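PDB 4J35: phosphotriesterase, putative, which probably hydrolyses lactones with a pair of divalent metal ions and is here an engineered form directed toward organophosphate hydrolysis. Local coordinates for residues A[187-190]-A[191-195]; A[245-248]-A[249-253]; A[290-294]-A[295-299]; A[298-302]-A[303-307]; A[274-277]-A[278-282]. The protein carries 7 engineered substitutions. One frame throughout, in Å; residues are numbered along the deposited sequence.

Interaction 1 (A[187-190]-A[191-195])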
loop_
_atom_site.group_PDB
_atom_site.type_symbol
_atom_site.label_atom_id
_atom_site.label_comp_id
_atom_site.label_asym_id
_atom_site.label_seq_id
_atom_site.Cartn_x
_atom_site.Cartn_y
_atom_site.Cartn_z
ATOM N N ALA A 187 -3.482 -7.497 12.925
ATOM C CA ALA A 187 -4.714 -6.812 13.246
ATOM C C ALA A 187 -4.875 -6.890 14.748
ATOM O O ALA A 187 -5.213 -5.919 15.404
ATOM C CB ALA A 187 -5.917 -7.468 12.532
ATOM N N GLU A 188 -4.549 -8.050 15.279
ATOM C CA GLU A 188 -4.632 -8.251 16.736
ATOM C C GLU A 188 -3.616 -7.408 17.512
ATOM O O GLU A 188 -3.941 -6.845 18.571
ATOM C CB GLU A 188 -4.382 -9.698 17.054
ATOM C CG GLU A 188 -4.387 -9.942 18.561
ATOM C CD GLU A 188 -4.128 -11.376 18.866
ATOM O OE1 GLU A 188 -3.124 -11.908 18.338
ATOM O OE2 GLU A 188 -4.940 -11.973 19.599
ATOM N N LEU A 189 -2.388 -7.331 17.003
ATOM C CA LEU A 189 -1.350 -6.519 17.632
ATOM C C LEU A 189 -1.701 -5.023 17.600
ATOM O O LEU A 189 -1.694 -4.347 18.622
ATOM C CB LEU A 189 0.013 -6.785 16.985
ATOM C CG LEU A 189 1.172 -5.911 17.452
ATOM C CD1 LEU A 189 1.327 -5.993 18.990
ATOM C CD2 LEU A 189 2.483 -6.310 16.770
ATOM N N LEU A 190 -2.011 -4.492 16.430
ATOM C CA LEU A 190 -2.370 -3.083 16.336
ATOM C C LEU A 190 -3.626 -2.708 17.161
ATOM O O LEU A 190 -3.661 -1.649 17.789
ATOM C CB LEU A 190 -2.605 -2.708 14.856
ATOM C CG LEU A 190 -1.308 -2.656 14.022
ATOM C CD1 LEU A 190 -1.720 -2.543 12.495
ATOM C CD2 LEU A 190 -0.408 -1.523 14.430
ATOM N N THR A 191 -4.658 -3.538 17.134
ATOM C CA THR A 191 -5.855 -3.247 17.939
ATOM C C THR A 191 -5.535 -3.328 19.448
ATOM O O THR A 191 -5.982 -2.473 20.218
ATOM C CB THR A 191 -7.082 -4.146 17.609
ATOM O OG1 THR A 191 -6.737 -5.543 17.670
ATOM C CG2 THR A 191 -7.637 -3.793 16.216
ATOM N N SER A 192 -4.744 -4.326 19.837
ATOM C CA SER A 192 -4.357 -4.511 21.257
ATOM C C SER A 192 -3.602 -3.284 21.773
ATOM O O SER A 192 -3.639 -2.978 22.969
ATOM C CB SER A 192 -3.488 -5.764 21.442
ATOM O OG SER A 192 -2.151 -5.579 20.917
ATOM N N LEU A 193 -2.920 -2.587 20.863
ATOM C CA LEU A 193 -2.143 -1.380 21.180
ATOM C C LEU A 193 -3.022 -0.135 21.111
ATOM O O LEU A 193 -2.537 0.993 21.272
ATOM C CB LEU A 193 -0.932 -1.229 20.216
ATOM C CG LEU A 193 0.186 -2.278 20.299
ATOM C CD1 LEU A 193 1.164 -2.142 19.124
ATOM C CD2 LEU A 193 0.955 -2.166 21.642
ATOM N N GLY A 194 -4.325 -0.339 20.906
ATOM C CA GLY A 194 -5.299 0.742 20.918
ATOM C C GLY A 194 -5.425 1.525 19.615
ATOM O O GLY A 194 -6.005 2.614 19.581
ATOM N N ALA A 195 -4.843 1.009 18.541
ATOM C CA ALA A 195 -5.010 1.675 17.256
ATOM C C ALA A 195 -6.447 1.510 16.770
ATOM O O ALA A 195 -7.091 0.485 17.050
ATOM C CB ALA A 195 -3.989 1.129 16.209
#
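A Schellman motif closes helix 183-192 here, in a local contact between helical residues 187-190 and residues 191-195, which finish the helix and lead out of it toward strand 200-202 of the beta-alpha-beta unit. The evidence is a pair of backbone bonds around Gly194, whose phi is positive at 83°: Ala195 N reaches back to Leu190 O at 3.0 Å, and Gly194 N to Thr191 O at 2.8 Å. Leu193, just before, is the first residue to leave helical angles. Two hydroxyls turn back onto the carbonyls of this final turn. Thr191 OG1 donates to Ala187 O at 2.8 Å, and because Thr191 N binds the same oxygen from the other face of the carbonyl plane, that acceptor is gripped twice. The hydroxyl gets there because chi1 of 53° sets it between the backbone N and the carbonyl carbon. A valine in place of Thr191 has no hydroxyl and would probably leave Ala187 O with the backbone N-H as the one remaining donor of this pair. On the inner side Leu190 CB lies 4.3 Å from Ala195 CB, while beyond them Leu190 packs on Ile200 and, with Leu189, on Phe159 of helix 153-169. Leu189 and Leu193 run side by side and point the same way, with their CD1 atoms 3.9 Å apart. Ser192 OG reaches only three residues back, donating to Leu189 O at 2.6 Å from the same face of that carbonyl as Leu193 N.

Interaction 2 (A[245-248]-A[249-253])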
loop_
_atom_site.group_PDB
_atom_site.type_symbol
_atom_site.label_atom_id
_atom_site.label_comp_id
_atom_site.label_asym_id
_atom_site.label_seq_id
_atom_site.Cartn_x
_atom_site.Cartn_y
_atom_site.Cartn_z
ATOM N N SER A 245 -12.693 -15.485 -6.325
ATOM C CA SER A 245 -13.485 -16.513 -5.686
ATOM C C SER A 245 -13.597 -16.214 -4.176
ATOM O O SER A 245 -14.692 -16.281 -3.614
ATOM C CB SER A 245 -12.849 -17.884 -5.927
ATOM O OG SER A 245 -13.636 -18.917 -5.358
ATOM N N VAL A 246 -12.485 -15.858 -3.529
ATOM C CA VAL A 246 -12.511 -15.557 -2.083
ATOM C C VAL A 246 -13.278 -14.273 -1.880
ATOM O O VAL A 246 -14.126 -14.166 -0.996
ATOM C CB VAL A 246 -11.101 -15.396 -1.479
ATOM C CG1 VAL A 246 -11.177 -15.051 0.021
ATOM C CG2 VAL A 246 -10.299 -16.653 -1.668
ATOM N N LEU A 247 -13.020 -13.296 -2.735
ATOM C CA LEU A 247 -13.697 -12.012 -2.612
ATOM C C LEU A 247 -15.223 -12.126 -2.703
ATOM O O LEU A 247 -15.951 -11.466 -1.948
ATOM C CB LEU A 247 -13.217 -11.067 -3.698
ATOM C CG LEU A 247 -13.522 -9.592 -3.491
ATOM C CD1 LEU A 247 -12.632 -8.991 -2.371
ATOM C CD2 LEU A 247 -13.278 -8.875 -4.815
ATOM N N THR A 248 -15.718 -12.923 -3.649
ATOM C CA THR A 248 -17.165 -13.002 -3.857
ATOM C C THR A 248 -17.814 -13.649 -2.622
ATOM O O THR A 248 -18.896 -13.252 -2.210
ATOM C CB THR A 248 -17.557 -13.732 -5.160
ATOM O OG1 THR A 248 -16.960 -15.035 -5.215
ATOM C CG2 THR A 248 -17.084 -12.920 -6.347
ATOM N N THR A 249 -17.134 -14.642 -2.065
ATOM C CA THR A 249 -17.541 -15.269 -0.820
ATOM C C THR A 249 -17.695 -14.248 0.297
ATOM O O THR A 249 -18.678 -14.280 1.068
ATOM C CB THR A 249 -16.496 -16.287 -0.383
ATOM O OG1 THR A 249 -16.414 -17.321 -1.366
ATOM C CG2 THR A 249 -16.833 -16.892 0.981
ATOM N N LEU A 250 -16.710 -13.363 0.421
ATOM C CA LEU A 250 -16.671 -12.426 1.551
ATOM C C LEU A 250 -17.708 -11.339 1.335
ATOM O O LEU A 250 -18.389 -10.913 2.250
ATOM C CB LEU A 250 -15.279 -11.816 1.721
ATOM C CG LEU A 250 -14.168 -12.758 2.173
ATOM C CD1 LEU A 250 -12.853 -12.063 2.162
ATOM C CD2 LEU A 250 -14.455 -13.203 3.648
ATOM N N LEU A 251 -17.872 -10.911 0.090
ATOM C CA LEU A 251 -18.919 -9.952 -0.237
ATOM C C LEU A 251 -20.308 -10.480 0.116
ATOM O O LEU A 251 -21.179 -9.721 0.555
ATOM C CB LEU A 251 -18.844 -9.633 -1.758
ATOM C CG LEU A 251 -17.663 -8.740 -2.149
ATOM C CD1 LEU A 251 -17.419 -8.735 -3.728
ATOM C CD2 LEU A 251 -17.932 -7.333 -1.669
ATOM N N GLY A 252 -20.466 -11.788 -0.070
ATOM C CA GLY A 252 -21.713 -12.481 0.122
ATOM C C GLY A 252 -22.005 -12.640 1.611
ATOM O O GLY A 252 -23.099 -13.032 1.983
ATOM N N GLU A 253 -21.016 -12.337 2.437
ATOM C CA GLU A 253 -21.135 -12.432 3.888
ATOM C C GLU A 253 -21.189 -11.026 4.484
ATOM O O GLU A 253 -21.027 -10.856 5.681
ATOM C CB GLU A 253 -19.986 -13.246 4.465
ATOM C CG GLU A 253 -19.935 -14.727 4.026
ATOM C CD GLU A 253 -18.627 -15.402 4.397
ATOM O OE1 GLU A 253 -17.695 -14.679 4.812
ATOM O OE2 GLU A 253 -18.507 -16.647 4.286
#
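Val246 lays its CG1 methyl alongside Leu250 CD1, 4.0 Å away, the two side chains pointing the same way from successive turns of helix 240-251. CG1 stands anti to the backbone N of Val246 (chi1 179°), which places this branch on the side of the following turn. A second apolar pair, Leu247 and Leu251, meets at an oblique angle instead, with Leu247 CG 4.0 Å from Leu251 CD1. Both pairs are four residues apart, and the backbone under them is helical: Leu250 N binds Val246 O, while Leu251 N binds Leu247 O at 2.9 Å with an N-H...O angle of 166°. The helix is the connection between strands 223-226 and 259-261 in a beta-alpha-beta unit of the TIM barrel, and the four buried residues of this contact face those strands and the preceding helix, 211-218. Leu247 and Leu250 touch both Phe226 and Leu259, Leu251 also rests on Leu259, and Val246 and Leu250 pack against His214 of helix 211-218. On a more exposed side Thr249 turns its hydroxyl back along the helix, OG1 lying anti to its own carbonyl carbon, and donates to Ser245 O at 3.0 Å. The backbone N of Thr249 gives the same oxygen a weak bond at 3.3 Å. The chemistry is thus divided by side: Val246, Leu247, Leu250 and Leu251 meet the barrel and its neighbours through apolar van der Waals packing, while the hydroxyl of Thr249 bonds to the helix's own backbone, so that none of the barrel-facing side chains has a polar group to pair.

Interaction 3 (A[290-294]-A[295-299])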
loop_
_atom_site.group_PDB
_atom_site.type_symbol
_atom_site.label_atom_id
_atom_site.label_comp_id
_atom_site.label_asym_id
_atom_site.label_seq_id
_atom_site.Cartn_x
_atom_site.Cartn_y
_atom_site.Cartn_z
ATOM N N LEU A 290 -4.292 -0.310 -14.445
ATOM C CA LEU A 290 -5.557 -0.180 -15.144
ATOM C C LEU A 290 -6.384 -1.466 -15.118
ATOM O O LEU A 290 -7.511 -1.513 -15.635
ATOM C CB LEU A 290 -5.254 0.178 -16.651
ATOM C CG LEU A 290 -4.199 1.266 -16.804
ATOM C CD1 LEU A 290 -3.896 1.520 -18.322
ATOM C CD2 LEU A 290 -4.647 2.553 -16.195
ATOM N N HIS A 291 -5.782 -2.535 -14.619
ATOM C CA HIS A 291 -6.371 -3.867 -14.617
ATOM C C HIS A 291 -7.665 -3.937 -13.789
ATOM O O HIS A 291 -8.641 -4.565 -14.200
ATOM C CB HIS A 291 -5.313 -4.843 -14.114
ATOM C CG HIS A 291 -5.799 -6.238 -13.870
ATOM N ND1 HIS A 291 -6.558 -6.941 -14.776
ATOM C CD2 HIS A 291 -5.587 -7.076 -12.832
ATOM C CE1 HIS A 291 -6.800 -8.150 -14.306
ATOM N NE2 HIS A 291 -6.230 -8.254 -13.119
ATOM N N ILE A 292 -7.749 -3.193 -12.694
ATOM C CA ILE A 292 -8.898 -3.375 -11.818
ATOM C C ILE A 292 -10.096 -2.725 -12.521
ATOM O O ILE A 292 -11.138 -3.344 -12.712
ATOM C CB ILE A 292 -8.690 -2.802 -10.420
ATOM C CG1 ILE A 292 -7.951 -3.847 -9.603
ATOM C CG2 ILE A 292 -10.037 -2.453 -9.812
ATOM C CD1 ILE A 292 -7.401 -3.319 -8.257
ATOM N N SER A 293 -9.886 -1.498 -12.990
ATOM C CA SER A 293 -10.886 -0.806 -13.788
ATOM C C SER A 293 -11.341 -1.581 -15.035
ATOM O O SER A 293 -12.551 -1.703 -15.273
ATOM C CB SER A 293 -10.390 0.573 -14.184
ATOM O OG SER A 293 -10.048 1.342 -13.048
ATOM N N ASP A 294 -10.406 -2.085 -15.851
ATOM C CA ASP A 294 -10.781 -2.669 -17.144
ATOM C C ASP A 294 -11.277 -4.112 -17.067
ATOM O O ASP A 294 -12.090 -4.523 -17.907
ATOM C CB ASP A 294 -9.597 -2.643 -18.158
ATOM C CG ASP A 294 -9.134 -1.257 -18.486
ATOM O OD1 ASP A 294 -9.790 -0.292 -18.059
ATOM O OD2 ASP A 294 -8.120 -1.127 -19.222
ATOM N N ASP A 295 -10.755 -4.890 -16.116
ATOM C CA ASP A 295 -10.981 -6.338 -16.112
ATOM C C ASP A 295 -11.755 -6.786 -14.854
ATOM O O ASP A 295 -12.660 -7.616 -14.920
ATOM C CB ASP A 295 -9.680 -7.100 -16.111
ATOM C CG ASP A 295 -8.826 -6.804 -17.336
ATOM O OD1 ASP A 295 -9.414 -6.817 -18.437
ATOM O OD2 ASP A 295 -7.624 -6.550 -17.134
ATOM N N ILE A 296 -11.382 -6.229 -13.716
ATOM C CA ILE A 296 -11.895 -6.763 -12.441
ATOM C C ILE A 296 -13.290 -6.288 -12.123
ATOM O O ILE A 296 -14.186 -7.103 -11.900
ATOM C CB ILE A 296 -10.954 -6.404 -11.276
ATOM C CG1 ILE A 296 -9.551 -6.963 -11.536
ATOM C CG2 ILE A 296 -11.545 -6.892 -9.942
ATOM C CD1 ILE A 296 -9.501 -8.473 -11.695
ATOM N N LEU A 297 -13.493 -4.985 -12.032
ATOM C CA LEU A 297 -14.806 -4.491 -11.644
ATOM C C LEU A 297 -15.945 -5.010 -12.538
ATOM O O LEU A 297 -17.025 -5.357 -12.072
ATOM C CB LEU A 297 -14.809 -2.954 -11.565
ATOM C CG LEU A 297 -13.770 -2.330 -10.626
ATOM C CD1 LEU A 297 -13.979 -0.821 -10.513
ATOM C CD2 LEU A 297 -13.760 -2.985 -9.212
ATOM N N PRO A 298 -15.718 -5.065 -13.860
ATOM C CA PRO A 298 -16.798 -5.530 -14.724
ATOM C C PRO A 298 -17.013 -7.001 -14.478
ATOM O O PRO A 298 -18.109 -7.532 -14.631
ATOM C CB PRO A 298 -16.229 -5.310 -16.166
ATOM C CG PRO A 298 -15.228 -4.240 -16.013
ATOM C CD PRO A 298 -14.602 -4.458 -14.606
ATOM N N ASP A 299 -15.944 -7.688 -14.105
ATOM C CA ASP A 299 -16.094 -9.110 -13.886
ATOM C C ASP A 299 -16.906 -9.328 -12.562
ATOM O O ASP A 299 -17.731 -10.209 -12.497
ATOM C CB ASP A 299 -14.751 -9.804 -13.822
ATOM C CG ASP A 299 -14.893 -11.297 -13.775
ATOM O OD1 ASP A 299 -15.371 -11.869 -14.768
ATOM O OD2 ASP A 299 -14.550 -11.896 -12.741
#
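A wider, pi-type turn interrupts the regular bonding of helix 291-303 at 292-294: Leu297 N binds Ile292 O, five residues back, at 2.9 Å, and Ile296 N likewise reaches His291 O at 3.2 Å. His291 O also takes Asp295 N, so one carbonyl serves two successive N-H groups. His291 and Asp295 are also joined through their side chains. His291 ND1 donates to Asp295 OD2 at 2.6 Å, the oxygen lying in the ring plane and using its anti lone pair, while ring and carboxylate planes stand 57° apart. With CG anti to the backbone N (chi1 172°), the His291 ring is carried beneath Ile296, whose CG1 sits over one face in a CH-pi contact, 4.0 Å from the ring centroid. The far ring nitrogen, NE2, is hydrogen-bonded to Asp240, so the ring is held at both nitrogens. In this TIM-barrel family member the helix lies outside the barrel, where Ile292 and Leu297 pack on Leu261 of strand 259-261. The side chain of Ile292 is about 9 Å from those of the metal ligands His21 and Asp264. Ile292 CG2 meets Leu297 CD2 at 3.8 Å, and Pro298, whose nitrogen carries no hydrogen, sits where the helix kinks, its CD 3.5 Å from Ser293 O.

Interaction 4 (A[298-302]-A[303-307])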
loop_
_atom_site.group_PDB
_atom_site.type_symbol
_atom_site.label_atom_id
_atom_site.label_comp_id
_atom_site.label_asym_id
_atom_site.label_seq_id
_atom_site.Cartn_x
_atom_site.Cartn_y
_atom_site.Cartn_z
ATOM N N PRO A 298 -15.718 -5.065 -13.860
ATOM C CA PRO A 298 -16.798 -5.530 -14.724
ATOM C C PRO A 298 -17.013 -7.001 -14.478
ATOM O O PRO A 298 -18.109 -7.532 -14.631
ATOM C CB PRO A 298 -16.229 -5.310 -16.166
ATOM C CG PRO A 298 -15.228 -4.240 -16.013
ATOM C CD PRO A 298 -14.602 -4.458 -14.606
ATOM N N ASP A 299 -15.944 -7.688 -14.105
ATOM C CA ASP A 299 -16.094 -9.110 -13.886
ATOM C C ASP A 299 -16.906 -9.328 -12.562
ATOM O O ASP A 299 -17.731 -10.209 -12.497
ATOM C CB ASP A 299 -14.751 -9.804 -13.822
ATOM C CG ASP A 299 -14.893 -11.297 -13.775
ATOM O OD1 ASP A 299 -15.371 -11.869 -14.768
ATOM O OD2 ASP A 299 -14.550 -11.896 -12.741
ATOM N N LEU A 300 -16.702 -8.484 -11.565
ATOM C CA LEU A 300 -17.497 -8.612 -10.322
ATOM C C LEU A 300 -18.984 -8.323 -10.605
ATOM O O LEU A 300 -19.857 -9.058 -10.157
ATOM C CB LEU A 300 -16.971 -7.671 -9.247
ATOM C CG LEU A 300 -15.581 -8.014 -8.714
ATOM C CD1 LEU A 300 -15.100 -6.907 -7.799
ATOM C CD2 LEU A 300 -15.605 -9.361 -7.982
ATOM N N ARG A 301 -19.262 -7.257 -11.358
ATOM C CA ARG A 301 -20.628 -6.946 -11.769
ATOM C C ARG A 301 -21.256 -8.121 -12.526
ATOM O O ARG A 301 -22.405 -8.517 -12.248
ATOM C CB ARG A 301 -20.663 -5.667 -12.609
ATOM C CG ARG A 301 -20.321 -4.432 -11.793
ATOM C CD ARG A 301 -21.467 -4.113 -10.811
ATOM N NE ARG A 301 -22.685 -3.720 -11.528
ATOM C CZ ARG A 301 -23.838 -4.384 -11.578
ATOM N NH1 ARG A 301 -24.021 -5.534 -10.943
ATOM N NH2 ARG A 301 -24.826 -3.878 -12.305
ATOM N N ARG A 302 -20.517 -8.666 -13.492
ATOM C CA ARG A 302 -20.966 -9.872 -14.174
ATOM C C ARG A 302 -21.339 -10.975 -13.181
ATOM O O ARG A 302 -22.272 -11.738 -13.420
ATOM C CB ARG A 302 -19.918 -10.432 -15.089
ATOM C CG ARG A 302 -20.456 -11.540 -15.979
ATOM C CD ARG A 302 -19.348 -12.213 -16.843
ATOM N NE ARG A 302 -18.217 -12.663 -16.015
ATOM C CZ ARG A 302 -18.277 -13.649 -15.111
ATOM N NH1 ARG A 302 -19.409 -14.317 -14.913
ATOM N NH2 ARG A 302 -17.204 -13.976 -14.395
ATOM N N ARG A 303 -20.574 -11.081 -12.104
ATOM C CA ARG A 303 -20.753 -12.158 -11.132
ATOM C C ARG A 303 -21.934 -11.955 -10.202
ATOM O O ARG A 303 -22.264 -12.865 -9.449
ATOM C CB ARG A 303 -19.505 -12.302 -10.267
ATOM C CG ARG A 303 -18.358 -13.017 -10.933
ATOM C CD ARG A 303 -17.114 -12.940 -10.079
ATOM N NE ARG A 303 -15.944 -13.474 -10.774
ATOM C CZ ARG A 303 -15.374 -14.652 -10.531
ATOM N NH1 ARG A 303 -15.831 -15.457 -9.580
ATOM N NH2 ARG A 303 -14.314 -15.017 -11.236
ATOM N N GLY A 304 -22.540 -10.768 -10.219
ATOM C CA GLY A 304 -23.660 -10.474 -9.336
ATOM C C GLY A 304 -23.317 -9.508 -8.205
ATOM O O GLY A 304 -24.160 -9.150 -7.378
ATOM N N ILE A 305 -22.068 -9.062 -8.155
ATOM C CA ILE A 305 -21.719 -8.017 -7.212
ATOM C C ILE A 305 -22.395 -6.743 -7.682
ATOM O O ILE A 305 -22.428 -6.479 -8.875
ATOM C CB ILE A 305 -20.197 -7.857 -7.109
ATOM C CG1 ILE A 305 -19.563 -9.200 -6.714
ATOM C CG2 ILE A 305 -19.842 -6.720 -6.158
ATOM C CD1 ILE A 305 -20.224 -9.862 -5.443
ATOM N N THR A 306 -22.989 -5.983 -6.769
ATOM C CA THR A 306 -23.840 -4.856 -7.161
ATOM C C THR A 306 -23.048 -3.558 -7.336
ATOM O O THR A 306 -21.913 -3.417 -6.853
ATOM C CB THR A 306 -24.934 -4.552 -6.122
ATOM O OG1 THR A 306 -24.331 -3.864 -5.029
ATOM C CG2 THR A 306 -25.642 -5.824 -5.631
ATOM N N GLU A 307 -23.638 -2.592 -8.034
ATOM C CA GLU A 307 -22.957 -1.323 -8.183
ATOM C C GLU A 307 -22.699 -0.697 -6.830
ATOM O O GLU A 307 -21.659 -0.092 -6.637
ATOM C CB GLU A 307 -23.700 -0.340 -9.078
ATOM C CG GLU A 307 -23.746 -0.765 -10.514
ATOM C CD GLU A 307 -22.361 -0.807 -11.173
ATOM O OE1 GLU A 307 -21.345 -0.551 -10.476
ATOM O OE2 GLU A 307 -22.291 -1.093 -12.396
#
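Helix 291-303 ends in a Schellman motif at Gly304, whose phi is 108°: Ile305 N binds Leu300 O at 3.0 Å and Gly304 N binds Arg301 O. Arg301 then spans the turn, its chain bent at chi2 and chi3 to fold back over the exit. Its guanidinium edge gives two bonds, NH1 to Ile305 O and NE to Glu307 OE2, each 2.8 Å; the carboxylate oxygen is met from well above its own plane, the guanidinium and carboxylate planes being 71° apart. A leucine in place of Arg301 would probably leave Glu307 without this charge partner and Ile305 O without this donor. On another side Asp299 holds two arginines, one per oxygen. Arg303 NE meets OD2 of Asp299 at 2.9 Å with a nearly straight bond of 172°, while Arg302 NH2 donates to Asp299 OD1 at 2.8 Å; the shared carboxylate probably offsets the nearness of the two positive charges. Inward, Leu300 and Ile305 lie side by side, CB to CB 3.9 Å. That apolar side sits between two helices: Ile305 touches Leu251 of helix 240-251 and Val310 of helix 307-322, and Leu300 touches Leu247 and Met313 of the same pair.

Interaction 5 (A[274-277]-A[278-282]). Engineered in segment 274-277: Leu274 (natural residue Pro).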
loop_
_atom_site.group_PDB
_atom_site.type_symbol
_atom_site.label_atom_id
_atom_site.label_comp_id
_atom_site.label_asym_id
_atom_site.label_seq_id
_atom_site.Cartn_x
_atom_site.Cartn_y
_atom_site.Cartn_z
ATOM N N LEU A 274 15.326 -4.212 -15.709
ATOM C CA LEU A 274 15.431 -5.642 -15.511
ATOM C C LEU A 274 14.434 -6.347 -16.414
ATOM O O LEU A 274 13.220 -6.148 -16.286
ATOM C CB LEU A 274 15.110 -5.972 -14.054
ATOM C CG LEU A 274 15.047 -7.448 -13.686
ATOM C CD1 LEU A 274 16.276 -8.203 -14.172
ATOM C CD2 LEU A 274 14.913 -7.558 -12.185
ATOM N N ALA A 275 14.953 -7.173 -17.314
ATOM C CA ALA A 275 14.126 -7.906 -18.267
ATOM C C ALA A 275 13.404 -9.055 -17.591
ATOM O O ALA A 275 14.004 -9.856 -16.873
ATOM C CB ALA A 275 14.985 -8.433 -19.396
ATOM N N ILE A 276 12.105 -9.131 -17.829
ATOM C CA ILE A 276 11.291 -10.222 -17.307
ATOM C C ILE A 276 11.534 -11.474 -18.150
ATOM O O ILE A 276 11.407 -11.417 -19.363
ATOM C CB ILE A 276 9.807 -9.850 -17.364
ATOM C CG1 ILE A 276 9.577 -8.574 -16.555
ATOM C CG2 ILE A 276 8.948 -10.992 -16.840
ATOM C CD1 ILE A 276 9.991 -8.687 -15.080
ATOM N N PRO A 277 11.925 -12.592 -17.507
ATOM C CA PRO A 277 12.150 -13.843 -18.241
ATOM C C PRO A 277 10.877 -14.296 -18.929
ATOM O O PRO A 277 9.794 -13.986 -18.468
ATOM C CB PRO A 277 12.521 -14.847 -17.148
ATOM C CG PRO A 277 12.928 -14.022 -15.976
ATOM C CD PRO A 277 12.113 -12.773 -16.062
ATOM N N GLU A 278 11.018 -15.041 -20.018
ATOM C CA GLU A 278 9.869 -15.431 -20.815
ATOM C C GLU A 278 8.858 -16.210 -19.993
ATOM O O GLU A 278 7.664 -15.951 -20.053
ATOM C CB GLU A 278 10.333 -16.241 -22.042
ATOM C CG GLU A 278 11.115 -15.414 -23.063
ATOM C CD GLU A 278 12.602 -15.166 -22.686
ATOM O OE1 GLU A 278 13.027 -15.476 -21.541
ATOM O OE2 GLU A 278 13.345 -14.663 -23.567
ATOM N N ALA A 279 9.331 -17.158 -19.196
ATOM C CA ALA A 279 8.431 -17.978 -18.390
ATOM C C ALA A 279 7.556 -17.154 -17.434
ATOM O O ALA A 279 6.474 -17.592 -17.039
ATOM C CB ALA A 279 9.239 -18.990 -17.588
ATOM N N ALA A 280 8.030 -15.970 -17.062
ATOM C CA ALA A 280 7.371 -15.172 -16.031
ATOM C C ALA A 280 6.394 -14.168 -16.622
ATOM O O ALA A 280 5.703 -13.473 -15.897
ATOM C CB ALA A 280 8.422 -14.441 -15.188
ATOM N N LEU A 281 6.333 -14.075 -17.943
ATOM C CA LEU A 281 5.492 -13.051 -18.557
ATOM C C LEU A 281 4.012 -13.176 -18.164
ATOM O O LEU A 281 3.316 -12.169 -18.003
ATOM C CB LEU A 281 5.636 -13.098 -20.066
ATOM C CG LEU A 281 6.985 -12.554 -20.538
ATOM C CD1 LEU A 281 7.153 -12.712 -22.036
ATOM C CD2 LEU A 281 7.137 -11.088 -20.151
ATOM N N PRO A 282 3.508 -14.409 -18.059
ATOM C CA PRO A 282 2.087 -14.487 -17.709
ATOM C C PRO A 282 1.799 -13.934 -16.312
ATOM O O PRO A 282 0.758 -13.327 -16.121
ATOM C CB PRO A 282 1.791 -15.993 -17.784
ATOM C CG PRO A 282 2.804 -16.521 -18.774
ATOM C CD PRO A 282 4.042 -15.704 -18.520
#
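Ile276 CG2 stands anti to its own backbone N, with chi1 (measured to CG1) at -58°, and this turns the methyl branch toward the residues that follow; Leu281, with CG anti to its carbonyl carbon (chi1 -73°), swings CD2 back to meet it. The two atoms lie 3.8 Å apart, and the side chains cross at a slant. The same Ile276 methyl also touches Ala280 CB at 3.9 Å, so one branch serves two partners. Beside it the pyrrolidine ring of Pro277 brings CD to 4.1 Å from Ala280 CB, a looser approach. Beneath these chains the backbone turns into a 3-10 segment at 278-280. Ala280 N donates to Pro277 O at 3.0 Å, three residues back, and the donor stands well above the carbonyl plane, 54° out of it. Leu281 N repeats the three-residue pattern on Glu278 O at 3.1 Å. The change in backbone is plain from the phi and psi angles: Pro277 is extended, whereas Glu278 is already helical. This short turn brings the loop after strand 266-269, in which Leu274 is an engineered residue, into helix 281-284, on the surface of the protein and away from the metal site. Chemically the contact is modest: a single backbone hydrogen bond spans it, supported by van der Waals contacts between aliphatic groups, while Glu278 N is buried with no partner in the model, a probable energetic cost of the turn.

Interactions 3 and 4 share Pro298 and Asp299 and follow helix 291-303 from its irregular start to its end. Interaction 4 also touches interaction 2, where Leu251 CD1 meets Ile305 CD1 at 3.5 Å, so the C-terminal end of helix 240-251 packs on the end of helix 291-303 and the loop that follows it. Interactions 1 and 4 both end helices by Schellman motifs, but hydroxyls support the first and salt bridges the second. Interactions 1, 2 and 3 each bury three or four residues; interaction 4 is mostly exposed and the most charged. Interaction 5 buries none, has no side-chain polar bond across it, and lies across the chain's centre from interaction 1.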